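Local structure of beta-galactosidase (Bacillus circulans, 4MAD) at residues 225-230 and 276-281; 21-24 and 29-32. The protein probably hydrolyses terminal non-reducing beta-D-galactose residues of beta-D-galactosides, as a family 35 glycoside hydrolase. All blocks are in the same frame, centred on the assembly; numbering follows the deposited sequence.

In the fold
Both contacts belong to the family 35 glycosidase region, which is built on an eight-stranded parallel barrel, and their centres lie about 16 Å apart. Contact 2 comes first along the chain, in a small antiparallel sheet that precedes barrel strand 34-38. Contact 1 follows, joining the start of helix 227-237 to the turn between helix 265-276 and the last barrel strand, 281-284. That turn is where they meet: Arg32 NH1 of contact 2 reaches the carbonyl oxygens of Leu276 and Gly280 in contact 1, and the Phe24 ring packs on Ser281. The N-terminal sheet is thus fastened where the last strand begins, away from the predicted catalytic glutamates.

Contact 1 (225-230 and 276-281)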
loop_
_atom_site.group_PDB
_atom_site.type_symbol
_atom_site.label_atom_id
_atom_site.label_comp_id
_atom_site.label_asym_id
_atom_site.label_seq_id
_atom_site.Cartn_x
_atom_site.Cartn_y
_atom_site.Cartn_z
ATOM N N SER A 225 -6.042 -14.391 16.477
ATOM C CA SER A 225 -6.041 -15.214 17.661
ATOM C C SER A 225 -7.259 -16.150 17.742
ATOM O O SER A 225 -8.161 -16.030 16.949
ATOM C CB SER A 225 -5.908 -14.362 18.904
ATOM O OG SER A 225 -7.117 -13.770 19.209
ATOM N N ARG A 226 -7.291 -17.039 18.730
ATOM C CA ARG A 226 -8.437 -17.932 18.926
ATOM C C ARG A 226 -8.813 -18.838 17.764
ATOM O O ARG A 226 -9.885 -18.822 17.273
ATOM C CB ARG A 226 -9.645 -17.161 19.464
ATOM C CG ARG A 226 -9.272 -16.266 20.586
ATOM C CD ARG A 226 -10.283 -15.963 21.589
ATOM N NE ARG A 226 -11.375 -16.909 21.662
ATOM C CZ ARG A 226 -12.552 -16.622 22.223
ATOM N NH1 ARG A 226 -12.762 -15.431 22.791
ATOM N NH2 ARG A 226 -13.506 -17.524 22.214
ATOM N N ALA A 227 -7.855 -19.623 17.362
ATOM C CA ALA A 227 -7.961 -20.534 16.256
ATOM C C ALA A 227 -9.018 -21.616 16.470
ATOM O O ALA A 227 -9.705 -21.983 15.576
ATOM C CB ALA A 227 -6.631 -21.132 15.992
ATOM N N GLU A 228 -9.121 -22.095 17.684
ATOM C CA GLU A 228 -10.116 -23.095 17.941
ATOM C C GLU A 228 -11.515 -22.547 17.663
ATOM O O GLU A 228 -12.321 -23.150 17.050
ATOM C CB GLU A 228 -10.054 -23.513 19.396
ATOM C CG GLU A 228 -11.142 -24.462 19.741
ATOM C CD GLU A 228 -11.117 -24.974 21.198
ATOM O OE1 GLU A 228 -10.156 -24.742 21.956
ATOM O OE2 GLU A 228 -12.080 -25.656 21.580
ATOM N N SER A 229 -11.777 -21.368 18.150
ATOM C CA SER A 229 -13.036 -20.737 17.903
ATOM C C SER A 229 -13.258 -20.444 16.422
ATOM O O SER A 229 -14.314 -20.616 15.881
ATOM C CB SER A 229 -13.073 -19.443 18.691
ATOM O OG SER A 229 -13.985 -18.616 18.145
ATOM N N ALA A 230 -12.215 -19.970 15.790
ATOM C CA ALA A 230 -12.288 -19.602 14.400
ATOM C C ALA A 230 -12.560 -20.788 13.504
ATOM O O ALA A 230 -13.428 -20.739 12.651
ATOM C CB ALA A 230 -11.058 -18.920 13.974
ATOM N N LEU A 276 -1.780 -25.390 14.366
ATOM C CA LEU A 276 -1.122 -26.575 13.854
ATOM C C LEU A 276 -1.677 -27.879 14.466
ATOM O O LEU A 276 -1.756 -28.873 13.813
ATOM C CB LEU A 276 0.391 -26.440 13.988
ATOM C CG LEU A 276 1.063 -25.274 13.282
ATOM C CD1 LEU A 276 2.524 -25.227 13.582
ATOM C CD2 LEU A 276 0.854 -25.450 11.824
ATOM N N LYS A 277 -2.007 -27.811 15.738
ATOM C CA LYS A 277 -2.486 -28.955 16.514
ATOM C C LYS A 277 -3.833 -29.429 15.978
ATOM O O LYS A 277 -4.212 -30.507 16.178
ATOM C CB LYS A 277 -2.564 -28.634 17.997
ATOM C CG LYS A 277 -1.220 -28.546 18.724
ATOM C CD LYS A 277 -1.359 -28.949 20.182
ATOM C CE LYS A 277 -0.094 -28.833 20.994
ATOM N NZ LYS A 277 0.347 -27.450 21.052
ATOM N N GLN A 278 -4.527 -28.557 15.289
ATOM C CA GLN A 278 -5.831 -28.852 14.694
ATOM C C GLN A 278 -5.660 -29.334 13.268
ATOM O O GLN A 278 -6.587 -29.425 12.548
ATOM C CB GLN A 278 -6.787 -27.667 14.717
ATOM C CG GLN A 278 -7.261 -27.303 16.025
ATOM C CD GLN A 278 -8.125 -26.072 15.995
ATOM O OE1 GLN A 278 -7.628 -25.001 16.132
ATOM N NE2 GLN A 278 -9.374 -26.231 15.764
ATOM N N ASN A 279 -4.434 -29.629 12.917
ATOM C CA ASN A 279 -4.086 -30.013 11.582
ATOM C C ASN A 279 -4.383 -28.878 10.607
ATOM O O ASN A 279 -4.749 -29.094 9.490
ATOM C CB ASN A 279 -4.816 -31.255 11.143
ATOM C CG ASN A 279 -4.079 -31.984 10.076
ATOM O OD1 ASN A 279 -2.958 -31.728 9.854
ATOM N ND2 ASN A 279 -4.731 -32.895 9.407
ATOM N N GLY A 280 -4.244 -27.671 11.102
ATOM C CA GLY A 280 -4.357 -26.489 10.271
ATOM C C GLY A 280 -3.153 -26.153 9.419
ATOM O O GLY A 280 -2.032 -26.361 9.821
ATOM N N SER A 281 -3.448 -25.636 8.229
ATOM C CA SER A 281 -2.492 -24.974 7.388
ATOM C C SER A 281 -2.546 -23.494 7.663
ATOM O O SER A 281 -3.484 -23.003 8.191
ATOM C CB SER A 281 -2.748 -25.205 5.934
ATOM O OG SER A 281 -2.582 -26.507 5.562
#
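The amide of Gln278 approaches the first turn of helix 227-237 end-on, and neither of its faces is laid flat on Ala227 or Glu228. Glu228 CA stands 4.1 Å from Gln278 CD, about 30° out of the amide plane, while the Ala227 methyl lies beyond the outer end of the group and close to that plane. Gln278 reaches this far because its chain runs extended past CG (chi2 176°). The end of the Gln278 side chain packs beside the backbone of Ala227 and Glu228. With the long side chain of Gln278 cut back to an alanine here, a gap would probably open beside the Ala227 methyl and Glu228 CA, leaving this side of the helix start less covered. The Glu228 carboxylate leads away from the contact. Arg226 is the N-cap, and its O accepts from Ala230 N at 3.0 Å. Glu274, from helix 265-276, accepts from Glu228 N and, weakly, from Ala227 N, tying the two helices together next to the contact. Helix 265-276 ends in a Schellman motif with Asn279 as its C-prime residue, in which Asn279 N binds Leu276 O; from there the chain enters barrel strand 281-284.

Contact 2 (21-24 and 29-32); sequences DDSF and KEIR
Phe24 and Ile31 pair across the base of an antiparallel beta-hairpin, that of strands 24-26 and 29-30 in the small three-stranded sheet ahead of the barrel. Ile31 N donates to Phe24 O at 3.3 Å, a long but fairly straight bond (160° at the hydrogen). The same carbonyl oxygen also accepts from the hydroxyl of its neighbour, Ser23 OG, at 3.1 Å. The two donors come from opposite faces of the carbonyl plane, each well out of it, and Glu30 CA adds a CA-H...O contact at 3.5 Å, so Phe24 O is gripped from several directions. The Ile31 branch that touches Phe24 is CG2, 3.6 Å from Phe24 CB; with CG1 anti to the backbone N (chi1 -174°), the rest of the Ile31 side chain leads away. Ile31 O lies at the edge of the Phe24 ring, which is buried against Leu18, Leu33, Pro242 and Ser281. Before the hairpin, Asp21 OD1 accepts from Ser23 N at 3.1 Å in an Asx turn, which fixes the backbone that presents the Ser23 hydroxyl. On the exposed side, Ser23 OG sits over the face of the Glu30 carboxylate, 3.7 Å from Glu30 CD and nearly equidistant from OE1 and OE2 of that residue.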
loop_
_atom_site.group_PDB
_atom_site.type_symbol
_atom_site.label_atom_id
_atom_site.label_comp_id
_atom_site.label_asym_id
_atom_site.label_seq_id
_atom_site.Cartn_x
_atom_site.Cartn_y
_atom_site.Cartn_z
ATOM N N ASP A 21 -9.297 -33.779 0.153
ATOM C CA ASP A 21 -10.472 -34.426 0.616
ATOM C C ASP A 21 -10.932 -34.411 2.062
ATOM O O ASP A 21 -11.995 -33.940 2.373
ATOM C CB ASP A 21 -10.424 -35.916 0.479
ATOM C CG ASP A 21 -9.131 -36.482 0.884
ATOM O OD1 ASP A 21 -8.664 -36.231 1.999
ATOM O OD2 ASP A 21 -8.586 -37.219 0.070
ATOM N N ASP A 22 -9.984 -34.786 2.912
ATOM C CA ASP A 22 -10.089 -34.629 4.334
ATOM C C ASP A 22 -8.977 -33.631 4.580
ATOM O O ASP A 22 -8.995 -32.872 5.520
ATOM C CB ASP A 22 -9.698 -35.922 5.005
ATOM C CG ASP A 22 -10.569 -36.242 6.134
ATOM O OD1 ASP A 22 -11.598 -36.879 5.908
ATOM O OD2 ASP A 22 -10.235 -35.852 7.261
ATOM N N SER A 23 -7.977 -33.730 3.737
ATOM C CA SER A 23 -6.765 -33.007 3.904
ATOM C C SER A 23 -6.238 -32.576 2.550
ATOM O O SER A 23 -6.663 -33.105 1.585
ATOM C CB SER A 23 -5.805 -33.906 4.635
ATOM O OG SER A 23 -4.844 -34.367 3.778
ATOM N N PHE A 24 -5.343 -31.598 2.491
ATOM C CA PHE A 24 -4.797 -31.176 1.216
ATOM C C PHE A 24 -3.984 -32.315 0.645
ATOM O O PHE A 24 -3.371 -33.017 1.359
ATOM C CB PHE A 24 -3.903 -29.941 1.340
ATOM C CG PHE A 24 -4.639 -28.681 1.680
ATOM C CD1 PHE A 24 -5.466 -28.098 0.796
ATOM C CD2 PHE A 24 -4.499 -28.095 2.881
ATOM C CE1 PHE A 24 -6.143 -26.960 1.093
ATOM C CE2 PHE A 24 -5.188 -26.963 3.175
ATOM C CZ PHE A 24 -5.993 -26.404 2.256
ATOM N N LYS A 29 0.363 -37.030 -2.224
ATOM C CA LYS A 29 0.679 -37.062 -0.843
ATOM C C LYS A 29 -0.058 -36.020 -0.066
ATOM O O LYS A 29 -0.346 -34.981 -0.579
ATOM C CB LYS A 29 2.139 -36.787 -0.720
ATOM C CG LYS A 29 2.671 -36.940 0.622
ATOM C CD LYS A 29 4.125 -36.708 0.633
ATOM C CE LYS A 29 4.832 -37.560 -0.393
ATOM N NZ LYS A 29 4.033 -37.749 -1.582
ATOM N N GLU A 30 -0.306 -36.296 1.190
ATOM C CA GLU A 30 -0.777 -35.272 2.080
ATOM C C GLU A 30 0.263 -34.199 2.219
ATOM O O GLU A 30 1.426 -34.474 2.186
ATOM C CB GLU A 30 -1.159 -35.839 3.421
ATOM C CG GLU A 30 -2.106 -36.961 3.269
ATOM C CD GLU A 30 -2.838 -37.348 4.518
ATOM O OE1 GLU A 30 -2.423 -36.947 5.607
ATOM O OE2 GLU A 30 -3.830 -38.057 4.386
ATOM N N ILE A 31 -0.221 -32.959 2.296
ATOM C CA ILE A 31 0.620 -31.820 2.527
ATOM C C ILE A 31 -0.041 -30.886 3.538
ATOM O O ILE A 31 -1.225 -30.743 3.575
ATOM C CB ILE A 31 0.852 -31.045 1.256
ATOM C CG1 ILE A 31 1.851 -29.924 1.481
ATOM C CG2 ILE A 31 -0.406 -30.515 0.718
ATOM C CD1 ILE A 31 2.590 -29.549 0.325
ATOM N N ARG A 32 0.749 -30.236 4.349
ATOM C CA ARG A 32 0.235 -29.152 5.142
ATOM C C ARG A 32 0.831 -27.895 4.520
ATOM O O ARG A 32 1.984 -27.819 4.377
ATOM C CB ARG A 32 0.677 -29.268 6.584
ATOM C CG ARG A 32 0.034 -28.300 7.469
ATOM C CD ARG A 32 0.857 -28.017 8.637
ATOM N NE ARG A 32 0.986 -29.130 9.540
ATOM C CZ ARG A 32 0.267 -29.316 10.638
ATOM N NH1 ARG A 32 -0.678 -28.476 11.019
ATOM N NH2 ARG A 32 0.527 -30.360 11.384
#